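Side-chain contacts in phosphoinositol-specific phospholipase C (Pseudomonas sp., PDB 5FYP), which probably cleaves phosphoinositides at the bond between glycerol and phosphate, working as a calcium-dependent phospholipase C: residues 39-42 with 46-49; 99-104 with 114-119; 270-273 with 279-282. All coordinates share one frame; numbering follows the deposited sequence.

Interaction 1. Residues 39-42 with 46-49. With CA (calcium ion), chain I.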
loop_
_atom_site.group_PDB
_atom_site.type_symbol
_atom_site.label_atom_id
_atom_site.label_comp_id
_atom_site.label_asym_id
_atom_site.label_seq_id
_atom_site.Cartn_x
_atom_site.Cartn_y
_atom_site.Cartn_z
ATOM N N SER A 39 -5.526 -4.077 16.048
ATOM C CA SER A 39 -6.975 -4.286 16.050
ATOM C C SER A 39 -7.616 -3.977 14.702
ATOM O O SER A 39 -8.704 -4.486 14.428
ATOM C CB SER A 39 -7.660 -3.460 17.136
ATOM O OG SER A 39 -7.679 -2.085 16.844
ATOM N N VAL A 40 -6.979 -3.147 13.869
ATOM C CA VAL A 40 -7.520 -2.804 12.557
ATOM C C VAL A 40 -7.728 -4.100 11.744
ATOM O O VAL A 40 -8.690 -4.216 10.954
ATOM C CB VAL A 40 -6.611 -1.810 11.834
ATOM C CG1 VAL A 40 -7.138 -1.555 10.445
ATOM C CG2 VAL A 40 -6.518 -0.534 12.621
ATOM N N LEU A 41 -6.835 -5.079 11.933
ATOM C CA LEU A 41 -6.890 -6.358 11.235
ATOM C C LEU A 41 -8.065 -7.244 11.699
ATOM O O LEU A 41 -8.340 -8.281 11.090
ATOM C CB LEU A 41 -5.561 -7.066 11.349
ATOM C CG LEU A 41 -4.458 -6.363 10.548
ATOM C CD1 LEU A 41 -3.086 -6.665 11.071
ATOM C CD2 LEU A 41 -4.538 -6.732 9.052
ATOM N N ASP A 42 -8.809 -6.826 12.721
ATOM C CA ASP A 42 -10.098 -7.496 12.994
ATOM C C ASP A 42 -11.161 -7.158 11.953
ATOM O O ASP A 42 -12.174 -7.852 11.868
ATOM C CB ASP A 42 -10.628 -7.074 14.364
ATOM C CG ASP A 42 -9.735 -7.482 15.508
ATOM O OD1 ASP A 42 -8.854 -8.337 15.347
ATOM O OD2 ASP A 42 -10.000 -7.025 16.616
ATOM N N THR A 46 -6.188 -3.990 4.618
ATOM C CA THR A 46 -5.382 -2.901 4.022
ATOM C C THR A 46 -5.307 -1.782 5.020
ATOM O O THR A 46 -6.343 -1.214 5.415
ATOM C CB THR A 46 -5.960 -2.478 2.668
ATOM O OG1 THR A 46 -5.902 -3.593 1.765
ATOM C CG2 THR A 46 -5.132 -1.349 2.054
ATOM N N LEU A 47 -4.073 -1.450 5.408
ATOM C CA LEU A 47 -3.757 -0.496 6.496
ATOM C C LEU A 47 -2.873 0.604 5.975
ATOM O O LEU A 47 -2.510 0.617 4.799
ATOM C CB LEU A 47 -3.037 -1.228 7.667
ATOM C CG LEU A 47 -3.902 -2.142 8.568
ATOM C CD1 LEU A 47 -4.697 -3.255 7.971
ATOM C CD2 LEU A 47 -3.028 -2.634 9.690
ATOM N N GLU A 48 -2.561 1.588 6.819
ATOM C CA GLU A 48 -1.802 2.772 6.388
ATOM C C GLU A 48 -0.947 3.275 7.539
ATOM O O GLU A 48 -1.405 3.332 8.675
ATOM C CB GLU A 48 -2.727 3.888 5.905
ATOM C CG GLU A 48 -2.006 5.130 5.403
ATOM C CD GLU A 48 -2.901 6.122 4.693
ATOM O OE1 GLU A 48 -4.133 6.018 4.826
ATOM O OE2 GLU A 48 -2.343 7.027 4.007
ATOM N N LEU A 49 0.269 3.691 7.196
ATOM C CA LEU A 49 1.215 4.321 8.098
ATOM C C LEU A 49 1.765 5.568 7.442
ATOM O O LEU A 49 2.297 5.485 6.339
ATOM C CB LEU A 49 2.376 3.365 8.441
ATOM C CG LEU A 49 1.984 2.166 9.277
ATOM C CD1 LEU A 49 2.980 1.041 9.178
ATOM C CD2 LEU A 49 1.759 2.581 10.731
HETATM CA CA CA I . -1.767 9.113 5.025
HETATM O O HOH W 1 -3.510 10.151 3.737
HETATM O O HOH W 2 -1.834 11.439 5.687
#

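Interaction 2. Residues 99-104 with 114-119. With CA (calcium ion), chain I.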
loop_
_atom_site.group_PDB
_atom_site.type_symbol
_atom_site.label_atom_id
_atom_site.label_comp_id
_atom_site.label_asym_id
_atom_site.label_seq_id
_atom_site.Cartn_x
_atom_site.Cartn_y
_atom_site.Cartn_z
ATOM N N ASN A 99 6.216 -4.330 12.909
ATOM C CA ASN A 99 6.222 -5.555 13.706
ATOM C C ASN A 99 4.858 -5.953 14.238
ATOM O O ASN A 99 4.564 -7.151 14.325
ATOM C CB ASN A 99 7.230 -5.459 14.835
ATOM C CG ASN A 99 8.592 -5.953 14.403
ATOM O OD1 ASN A 99 8.721 -7.045 13.827
ATOM N ND2 ASN A 99 9.607 -5.196 14.711
ATOM N N ASP A 100 4.000 -4.969 14.505
ATOM C CA ASP A 100 2.625 -5.315 14.897
ATOM C C ASP A 100 1.936 -6.099 13.765
ATOM O O ASP A 100 1.231 -7.078 14.007
ATOM C CB ASP A 100 1.812 -4.062 15.197
ATOM C CG ASP A 100 2.111 -3.475 16.557
ATOM O OD1 ASP A 100 2.747 -4.150 17.385
ATOM O OD2 ASP A 100 1.686 -2.325 16.757
ATOM N N VAL A 101 2.166 -5.706 12.518
ATOM C CA VAL A 101 1.596 -6.415 11.358
ATOM C C VAL A 101 2.237 -7.792 11.224
ATOM O O VAL A 101 1.553 -8.790 11.013
ATOM C CB VAL A 101 1.741 -5.589 10.074
ATOM C CG1 VAL A 101 1.182 -6.355 8.892
ATOM C CG2 VAL A 101 1.027 -4.261 10.238
ATOM N N LYS A 102 3.551 -7.836 11.328
ATOM C CA LYS A 102 4.288 -9.098 11.207
ATOM C C LYS A 102 3.796 -10.123 12.246
ATOM O O LYS A 102 3.547 -11.283 11.946
ATOM C CB LYS A 102 5.769 -8.808 11.347
ATOM C CG LYS A 102 6.678 -9.974 10.999
ATOM C CD LYS A 102 6.977 -10.873 12.147
ATOM C CE LYS A 102 8.022 -11.887 11.723
ATOM N NZ LYS A 102 8.216 -12.961 12.711
ATOM N N ASN A 103 3.644 -9.657 13.481
ATOM C CA ASN A 103 3.170 -10.516 14.556
ATOM C C ASN A 103 1.738 -11.002 14.338
ATOM O O ASN A 103 1.449 -12.164 14.560
ATOM C CB ASN A 103 3.289 -9.801 15.897
ATOM C CG ASN A 103 4.728 -9.613 16.341
ATOM O OD1 ASN A 103 5.624 -10.358 15.949
ATOM N ND2 ASN A 103 4.956 -8.604 17.156
ATOM N N TRP A 104 0.850 -10.111 13.892
ATOM C CA TRP A 104 -0.519 -10.529 13.578
ATOM C C TRP A 104 -0.474 -11.599 12.485
ATOM O O TRP A 104 -1.144 -12.633 12.566
ATOM C CB TRP A 104 -1.385 -9.328 13.158
ATOM C CG TRP A 104 -2.819 -9.702 12.910
ATOM C CD1 TRP A 104 -3.858 -9.560 13.787
ATOM C CD2 TRP A 104 -3.370 -10.300 11.734
ATOM N NE1 TRP A 104 -5.011 -10.022 13.246
ATOM C CE2 TRP A 104 -4.740 -10.501 11.988
ATOM C CE3 TRP A 104 -2.841 -10.684 10.486
ATOM C CZ2 TRP A 104 -5.588 -11.088 11.057
ATOM C CZ3 TRP A 104 -3.687 -11.269 9.573
ATOM C CH2 TRP A 104 -5.046 -11.437 9.849
ATOM N N ILE A 114 -2.126 -9.028 3.222
ATOM C CA ILE A 114 -2.207 -7.707 3.858
ATOM C C ILE A 114 -1.490 -6.688 2.984
ATOM O O ILE A 114 -0.372 -6.945 2.568
ATOM C CB ILE A 114 -1.569 -7.730 5.238
ATOM C CG1 ILE A 114 -2.327 -8.667 6.170
ATOM C CG2 ILE A 114 -1.461 -6.327 5.829
ATOM C CD1 ILE A 114 -1.546 -9.052 7.415
ATOM N N THR A 115 -2.144 -5.569 2.742
ATOM C CA THR A 115 -1.542 -4.474 2.000
ATOM C C THR A 115 -1.320 -3.315 2.971
ATOM O O THR A 115 -2.246 -2.888 3.664
ATOM C CB THR A 115 -2.413 -4.042 0.817
ATOM O OG1 THR A 115 -2.588 -5.151 -0.062
ATOM C CG2 THR A 115 -1.776 -2.927 0.014
ATOM N N LEU A 116 -0.092 -2.816 3.024
ATOM C CA LEU A 116 0.284 -1.686 3.891
ATOM C C LEU A 116 0.676 -0.502 3.034
ATOM O O LEU A 116 1.659 -0.553 2.296
ATOM C CB LEU A 116 1.446 -2.017 4.795
ATOM C CG LEU A 116 1.352 -3.139 5.741
ATOM C CD1 LEU A 116 2.594 -3.182 6.636
ATOM C CD2 LEU A 116 0.104 -3.034 6.603
ATOM N N ILE A 117 -0.103 0.561 3.157
ATOM C CA ILE A 117 0.180 1.820 2.473
ATOM C C ILE A 117 1.129 2.615 3.361
ATOM O O ILE A 117 0.813 2.973 4.482
ATOM C CB ILE A 117 -1.131 2.624 2.257
ATOM C CG1 ILE A 117 -2.222 1.755 1.548
ATOM C CG2 ILE A 117 -0.873 3.957 1.558
ATOM C CD1 ILE A 117 -1.850 1.184 0.203
ATOM N N LEU A 118 2.336 2.845 2.846
ATOM C CA LEU A 118 3.399 3.557 3.537
ATOM C C LEU A 118 3.471 4.946 2.920
ATOM O O LEU A 118 4.030 5.123 1.834
ATOM C CB LEU A 118 4.699 2.777 3.445
ATOM C CG LEU A 118 4.606 1.323 3.936
ATOM C CD1 LEU A 118 5.924 0.615 3.703
ATOM C CD2 LEU A 118 4.182 1.226 5.376
ATOM N N ASP A 119 2.862 5.908 3.610
ATOM C CA ASP A 119 2.690 7.262 3.113
ATOM C C ASP A 119 3.847 8.113 3.658
ATOM O O ASP A 119 3.892 8.496 4.820
ATOM C CB ASP A 119 1.336 7.797 3.541
ATOM C CG ASP A 119 0.933 9.096 2.888
ATOM O OD1 ASP A 119 1.651 9.534 1.959
ATOM O OD2 ASP A 119 -0.132 9.658 3.313
HETATM CA CA CA I . -1.767 9.113 5.025
HETATM O O HOH W 1 -3.510 10.151 3.737
HETATM O O HOH W 2 -1.834 11.439 5.687
#

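Interaction 3. Residues 270-273 with 279-282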
loop_
_atom_site.group_PDB
_atom_site.type_symbol
_atom_site.label_atom_id
_atom_site.label_comp_id
_atom_site.label_asym_id
_atom_site.label_seq_id
_atom_site.Cartn_x
_atom_site.Cartn_y
_atom_site.Cartn_z
ATOM N N ALA A 270 -20.221 -0.296 -1.691
ATOM C CA ALA A 270 -20.892 -0.814 -2.882
ATOM C C ALA A 270 -20.712 0.102 -4.069
ATOM O O ALA A 270 -20.483 -0.352 -5.191
ATOM C CB ALA A 270 -22.376 -1.050 -2.604
ATOM N N GLN A 271 -20.838 1.398 -3.867
ATOM C CA GLN A 271 -20.655 2.315 -4.978
ATOM C C GLN A 271 -19.199 2.328 -5.462
ATOM O O GLN A 271 -18.943 2.344 -6.681
ATOM C CB GLN A 271 -21.121 3.696 -4.627
ATOM C CG GLN A 271 -21.039 4.573 -5.835
ATOM N N HIS A 272 -18.248 2.289 -4.532
ATOM C CA HIS A 272 -16.854 2.161 -4.951
ATOM C C HIS A 272 -16.538 0.889 -5.736
ATOM O O HIS A 272 -15.713 0.926 -6.663
ATOM C CB HIS A 272 -15.940 2.304 -3.732
ATOM C CG HIS A 272 -15.867 3.708 -3.226
ATOM N ND1 HIS A 272 -15.883 4.025 -1.887
ATOM C CD2 HIS A 272 -15.803 4.881 -3.890
ATOM C CE1 HIS A 272 -15.776 5.332 -1.749
ATOM N NE2 HIS A 272 -15.723 5.880 -2.953
ATOM N N ILE A 273 -17.182 -0.213 -5.379
ATOM C CA ILE A 273 -17.060 -1.444 -6.164
ATOM C C ILE A 273 -17.529 -1.204 -7.598
ATOM O O ILE A 273 -16.891 -1.621 -8.559
ATOM C CB ILE A 273 -17.884 -2.572 -5.502
ATOM C CG1 ILE A 273 -17.214 -2.992 -4.173
ATOM C CG2 ILE A 273 -18.054 -3.751 -6.426
ATOM C CD1 ILE A 273 -18.091 -3.871 -3.288
ATOM N N LEU A 279 -9.009 -0.467 -3.639
ATOM C CA LEU A 279 -8.803 -0.136 -2.225
ATOM C C LEU A 279 -9.504 1.188 -1.933
ATOM O O LEU A 279 -9.054 2.241 -2.398
ATOM C CB LEU A 279 -7.304 -0.040 -1.912
ATOM C CG LEU A 279 -6.441 -1.214 -2.320
ATOM C CD1 LEU A 279 -4.966 -0.919 -2.065
ATOM C CD2 LEU A 279 -6.831 -2.543 -1.679
ATOM N N SER A 280 -10.606 1.134 -1.196
ATOM C CA SER A 280 -11.367 2.322 -0.854
ATOM C C SER A 280 -11.058 2.695 0.577
ATOM O O SER A 280 -11.429 1.965 1.503
ATOM C CB SER A 280 -12.871 2.060 -0.980
ATOM O OG SER A 280 -13.242 1.888 -2.329
ATOM N N ALA A 281 -10.341 3.815 0.761
ATOM C CA ALA A 281 -9.849 4.182 2.086
ATOM C C ALA A 281 -10.886 4.971 2.861
ATOM O O ALA A 281 -11.352 6.004 2.384
ATOM C CB ALA A 281 -8.584 4.983 1.945
ATOM N N TYR A 282 -11.197 4.498 4.061
ATOM C CA TYR A 282 -12.157 5.139 4.954
ATOM C C TYR A 282 -11.562 5.361 6.329
ATOM O O TYR A 282 -10.970 4.451 6.917
ATOM C CB TYR A 282 -13.384 4.273 5.155
ATOM C CG TYR A 282 -14.240 4.084 3.948
ATOM C CD1 TYR A 282 -14.019 3.024 3.084
ATOM C CD2 TYR A 282 -15.331 4.916 3.686
ATOM C CE1 TYR A 282 -14.830 2.809 1.990
ATOM C CE2 TYR A 282 -16.157 4.706 2.587
ATOM C CZ TYR A 282 -15.891 3.658 1.751
ATOM O OH TYR A 282 -16.705 3.402 0.691
#

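Interaction 1. Residues 39-42 with 46-49
Leu47 meets Val40 and Leu41 through carbon alone, and no hydrogen bond crosses between the two segments. Val40 and Leu47 reach for each other tip to tip: CG1 of Val40 lies 3.8 Å from CG of Leu47 and nearly as close to its CD1. That valine methyl is the one lying anti to the backbone N (chi1 176°), which aims it out of the turn at the strand. Leu41 comes in across Leu47 at about a right angle, its CD2 3.6 Å from CD1 of Leu47, while its CG faces both methyls of the fork. Leu47 adopts a less common leucine conformer, with chi2 at 56°, and in it CD1 touches both neighbours at once. Phe37, Leu116 and, against Leu41, Trp104 extend this greasy layer.

The polar chemistry belongs to the other side of strand 46-52. Glu48 stretches out in an extended chain to bind calcium through OE2 at 2.4 Å, a site completed by Asn27, Asp50, Asp119 and two waters. Its OE1 is held by a salt bridge to Arg260, so the two carboxylate oxygens have separate tasks and the group is pinned in rotation.

Strand alternation thus puts the Leu47 hydrocarbon on one side and the calcium ligand Glu48 on the other, consistent with the TIM-barrel relationship of the family, and the turn at 39-42 covers Leu47 on its side by van der Waals contact.

Interaction 2. Residues 99-104 with 114-119
Trp104 lays the six-membered part of its indole obliquely against the end of Ile114, with CE3 3.7 Å and CZ3 3.8 Å from the CD1 methyl. The indole is turned to the strand because CG lies anti to the backbone N (chi1 -176°); it also stacks with His108 and meets His111 at an inclined angle. One turn earlier in the helix, Val101 splits its two methyls between two strand residues. Val101 and Ile114 run past each other in opposite directions, CG1 of Val101 4.0 Å from CG2 of Ile114, whereas CG2 of Val101 goes tip to tip with Leu116, 3.9 Å from its CD2. Helix 94-107 lies in the long connection, which also holds the short strand 67-68, between the parallel neighbours 46-52 and 114-120, a beta-alpha-beta arrangement as in TIM-barrel enzymes; its short segment runs antiparallel to the strand at 178°, axes 11.1 Å apart. Leu116 also packs on Leu47 and on Phe144 of helix 133-144, so Val101 adds to a layer built from several elements. At the far end of the same strand Asp119 turns inward and binds calcium through OD2 at 2.4 Å, an oxygen that also hydrogen-bonds to Lys121 NZ.

Interaction 3. Residues 270-273 with 279-282
The imidazole of His272 and the phenol of Tyr282 come from opposite directions and meet obliquely, planes at 57° and centroids 5.7 Å apart. What reaches the imidazole is the end of the tyrosine: CZ lies in the ring plane at the edge, and OH sits near that plane beside ND1. Ser280 OG approaches the same ring at a slant. Helix 269-274 and strand 279-282 are the last two elements of a beta-alpha-beta unit that starts at strand 258-262, and this histidine spans the gap between them.

ND1 donates to Tyr282 OH at 2.8 Å. The bond is bent, with 135° at the hydrogen, and the oxygen is 16° out of the imidazole plane. The phenol oxygen passes the interaction on, since it is also hydrogen-bonded to the carbonyl O of Val267, which can only accept. The second ring nitrogen, NE2, is bonded to Asp264 OD2; with a donor needed at ND1 and a carboxylate beside NE2, the ring may well carry a positive charge. A phenylalanine in place of His272 would probably leave the buried Tyr282 OH without its donor and the Asp264 carboxylate without its imidazole partner.

At the root of the imidazole the fit is snug: Ser280 OG lies 3.1 Å from CB of His272 and 3.3 Å from its CG.

From the N terminus the three contacts come in series, none nested in or crossing another. Interaction 1 folds a short turn back on the start of strand 46-52, closing a loop of three residues. Interaction 2 closes the turn from helix 94-107 to strand 114-120, the neighbour of 46-52, with nine residues between its segments, three of them still helix; the two contacts share a sheet, a calcium ion and two waters, and backbone bonds join Leu49 to Ile117 and Asp119. Interaction 3 spans a five-residue link farther down the chain, in the sheet containing strand 20-25. Thr46 OG1 touches Leu279 CD2 at 3.7 Å, joining interactions 1 and 3, while interactions 2 and 3 do not touch.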